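Local structure of uric acid oxidase (Arthrobacter globiformis, 1VAX) at residues G150-G155 against E206-A211. The protein catalyses the oxidation of uric acid to 5-hydroxyisourate, which is further processed to (S)-allantoin. Residues are numbered along the deposited sequence; the frame is centred on the assembly and turned at random.
Sequences GSEFHG and ETHSLA
Glu152 lies alongside Leu210, the two side chains pointing the same way, with CG of Glu152 3.7 Å from CD2 of Leu210. Beyond this apolar shaft the carboxylate is shared by two imidazoles. His208 gives its NE2 proton to Glu152 OE2 at 2.6 Å, a fairly straight bond, with OE2 at the edge of the His208 ring and close to its plane, while His154 NE2 donates to Glu152 OE1 at 2.7 Å. Both oxygens are met on their anti sides and somewhat out of the carboxylate plane, which stands 78° to the His208 ring. The His208 ring reaches Glu152 because chi1 (-178°) sets CG opposite the backbone N, and its ND1 comes beside CA of Gly150. Were this glutamate an alanine, both imidazoles would lose their shared acceptor and would probably turn more freely, and Leu210 CD2 would lose its flanking CG. The backbones illustrate how two irregular loops can be joined by a single beta bridge, Ser151 with Ser209: Glu152 N binds Ser209 O at 2.8 Å, and a weaker bond runs from Ser209 N to Gly150 O, an oxygen also held by Lys147. In this tunnelling (T-) fold the bridge ties the loop between strands 133-147 and 172-182 to the link between helices 189-206 and 212-226, beside the urate-binding site, to which Phe153 contributes. Water 1 joins the hydroxyls of Ser151 and Ser209 and donates to Glu152 O; Ser151 OG also bonds Arg170, another urate-binding residue, and Ser209 OG bonds Thr215. Water 2 sits over one face of the His154 ring, accepting from His154 N and donating to Leu210 O. Leu210 O also accepts from Asn51 ND2 of the second subunit and lies at the edge of the Phe153 ring, 3.7 Å from Phe153 CD1.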
ATOM      1  N   GLY A 150      24.058 -17.985  12.320  1.00 27.38           N
ATOM      2  CA  GLY A 150      24.663 -18.632  11.167  1.00 26.11           C
ATOM      3  C   GLY A 150      24.839 -17.643  10.030  1.00 27.28           C
ATOM      4  O   GLY A 150      24.674 -17.968   8.846  1.00 28.19           O
ATOM      5  N   SER A 151      25.154 -16.413  10.404  1.00 24.34           N
ATOM      6  CA  SER A 151      25.382 -15.352   9.448  1.00 23.67           C
ATOM      7  C   SER A 151      26.365 -14.358  10.041  1.00 22.57           C
ATOM      8  O   SER A 151      26.223 -13.933  11.185  1.00 21.92           O
ATOM      9  CB  SER A 151      24.072 -14.637   9.116  1.00 24.61           C
ATOM     10  OG  SER A 151      24.320 -13.451   8.379  1.00 26.32           O
ATOM     11  N   GLU A 152      27.383 -14.010   9.268  1.00 22.20           N
ATOM     12  CA  GLU A 152      28.358 -13.035   9.720  1.00 22.62           C
ATOM     13  C   GLU A 152      28.695 -12.074   8.593  1.00 22.60           C
ATOM     14  O   GLU A 152      28.275 -12.266   7.445  1.00 21.57           O
ATOM     15  CB  GLU A 152      29.624 -13.719  10.258  1.00 24.53           C
ATOM     16  CG  GLU A 152      29.901 -15.120   9.761  1.00 24.98           C
ATOM     17  CD  GLU A 152      31.031 -15.802  10.537  1.00 29.40           C
ATOM     18  OE1 GLU A 152      32.098 -15.178  10.719  1.00 27.87           O
ATOM     19  OE2 GLU A 152      30.858 -16.964  10.962  1.00 28.45           O
ATOM     20  N   PHE A 153      29.406 -11.010   8.939  1.00 21.42           N
ATOM     21  CA  PHE A 153      29.826 -10.019   7.961  1.00 21.45           C
ATOM     22  C   PHE A 153      31.033  -9.294   8.515  1.00 21.14           C
ATOM     23  O   PHE A 153      30.921  -8.464   9.418  1.00 20.34           O
ATOM     24  CB  PHE A 153      28.714  -9.012   7.662  1.00 20.29           C
ATOM     25  CG  PHE A 153      29.023  -8.110   6.497  1.00 20.24           C
ATOM     26  CD1 PHE A 153      29.334  -8.649   5.248  1.00 24.90           C
ATOM     27  CD2 PHE A 153      29.027  -6.730   6.644  1.00 20.80           C
ATOM     28  CE1 PHE A 153      29.648  -7.817   4.159  1.00 22.16           C
ATOM     29  CE2 PHE A 153      29.335  -5.894   5.569  1.00 22.56           C
ATOM     30  CZ  PHE A 153      29.647  -6.444   4.321  1.00 22.23           C
ATOM     31  N   HIS A 154      32.192  -9.627   7.963  1.00 20.67           N
ATOM     32  CA  HIS A 154      33.445  -9.035   8.392  1.00 20.46           C
ATOM     33  C   HIS A 154      34.437  -9.031   7.238  1.00 21.11           C
ATOM     34  O   HIS A 154      34.182  -9.621   6.185  1.00 21.56           O
ATOM     35  CB  HIS A 154      33.999  -9.832   9.580  1.00 18.95           C
ATOM     36  CG  HIS A 154      34.000 -11.315   9.366  1.00 18.95           C
ATOM     37  ND1 HIS A 154      34.891 -11.947   8.527  1.00 20.69           N
ATOM     38  CD2 HIS A 154      33.205 -12.288   9.873  1.00 18.98           C
ATOM     39  CE1 HIS A 154      34.648 -13.246   8.526  1.00 20.67           C
ATOM     40  NE2 HIS A 154      33.628 -13.479   9.334  1.00 20.27           N
ATOM     41  N   GLY A 155      35.561  -8.351   7.428  1.00 21.31           N
ATOM     42  CA  GLY A 155      36.566  -8.302   6.383  1.00 21.62           C
ATOM     43  C   GLY A 155      36.310  -7.275   5.297  1.00 23.54           C
ATOM     44  O   GLY A 155      36.995  -7.277   4.273  1.00 24.32           O
ATOM     45  N   GLU A 206      20.735 -23.405   4.771  1.00 25.63           N
ATOM     46  CA  GLU A 206      21.911 -24.202   5.093  1.00 27.02           C
ATOM     47  C   GLU A 206      23.274 -23.589   4.801  1.00 27.22           C
ATOM     48  O   GLU A 206      24.295 -24.128   5.220  1.00 27.37           O
ATOM     49  CB  GLU A 206      21.789 -25.561   4.412  1.00 29.49           C
ATOM     50  CG  GLU A 206      20.420 -26.192   4.624  1.00 33.67           C
ATOM     51  CD  GLU A 206      20.360 -27.641   4.187  1.00 38.19           C
ATOM     52  OE1 GLU A 206      20.927 -27.971   3.127  1.00 40.26           O
ATOM     53  OE2 GLU A 206      19.731 -28.451   4.900  1.00 41.28           O
ATOM     54  N   THR A 207      23.298 -22.467   4.094  1.00 27.58           N
ATOM     55  CA  THR A 207      24.561 -21.806   3.781  1.00 26.69           C
ATOM     56  C   THR A 207      25.031 -20.958   4.961  1.00 26.68           C
ATOM     57  O   THR A 207      24.310 -20.068   5.409  1.00 25.67           O
ATOM     58  CB  THR A 207      24.417 -20.875   2.556  1.00 27.03           C
ATOM     59  OG1 THR A 207      24.081 -21.650   1.400  1.00 27.46           O
ATOM     60  CG2 THR A 207      25.719 -20.115   2.299  1.00 25.80           C
ATOM     61  N   HIS A 208      26.219 -21.245   5.491  1.00 25.89           N
ATOM     62  CA  HIS A 208      26.743 -20.423   6.580  1.00 27.27           C
ATOM     63  C   HIS A 208      27.163 -19.154   5.853  1.00 26.22           C
ATOM     64  O   HIS A 208      28.204 -19.118   5.195  1.00 27.53           O
ATOM     65  CB  HIS A 208      27.964 -21.061   7.243  1.00 29.54           C
ATOM     66  CG  HIS A 208      28.497 -20.261   8.391  1.00 32.76           C
ATOM     67  ND1 HIS A 208      27.861 -20.199   9.613  1.00 34.00           N
ATOM     68  CD2 HIS A 208      29.570 -19.441   8.485  1.00 33.81           C
ATOM     69  CE1 HIS A 208      28.518 -19.375  10.409  1.00 35.72           C
ATOM     70  NE2 HIS A 208      29.560 -18.901   9.748  1.00 35.79           N
ATOM     71  N   SER A 209      26.344 -18.117   5.977  1.00 24.86           N
ATOM     72  CA  SER A 209      26.565 -16.861   5.273  1.00 23.88           C
ATOM     73  C   SER A 209      27.645 -15.920   5.789  1.00 23.38           C
ATOM     74  O   SER A 209      27.641 -15.526   6.955  1.00 22.60           O
ATOM     75  CB  SER A 209      25.242 -16.097   5.190  1.00 21.53           C
ATOM     76  OG  SER A 209      25.396 -14.923   4.419  1.00 23.05           O
ATOM     77  N   LEU A 210      28.563 -15.564   4.894  1.00 21.42           N
ATOM     78  CA  LEU A 210      29.643 -14.633   5.208  1.00 20.44           C
ATOM     79  C   LEU A 210      29.286 -13.313   4.547  1.00 19.52           C
ATOM     80  O   LEU A 210      29.951 -12.300   4.747  1.00 20.02           O
ATOM     81  CB  LEU A 210      30.975 -15.145   4.658  1.00 22.87           C
ATOM     82  CG  LEU A 210      31.458 -16.477   5.228  1.00 23.54           C
ATOM     83  CD1 LEU A 210      32.818 -16.830   4.627  1.00 26.48           C
ATOM     84  CD2 LEU A 210      31.562 -16.368   6.748  1.00 24.66           C
ATOM     85  N   ALA A 211      28.224 -13.344   3.749  1.00 20.54           N
ATOM     86  CA  ALA A 211      27.732 -12.164   3.047  1.00 20.44           C
ATOM     87  C   ALA A 211      26.447 -12.548   2.319  1.00 20.49           C
ATOM     88  O   ALA A 211      26.279 -13.690   1.906  1.00 19.85           O
ATOM     89  CB  ALA A 211      28.764 -11.677   2.049  1.00 21.88           C
TER
HETATM   90  O   HOH W   1      25.790 -12.965   6.212  1.00 23.33           O
HETATM   91  O   HOH W   2      31.996 -12.203   6.730  1.00 17.55           O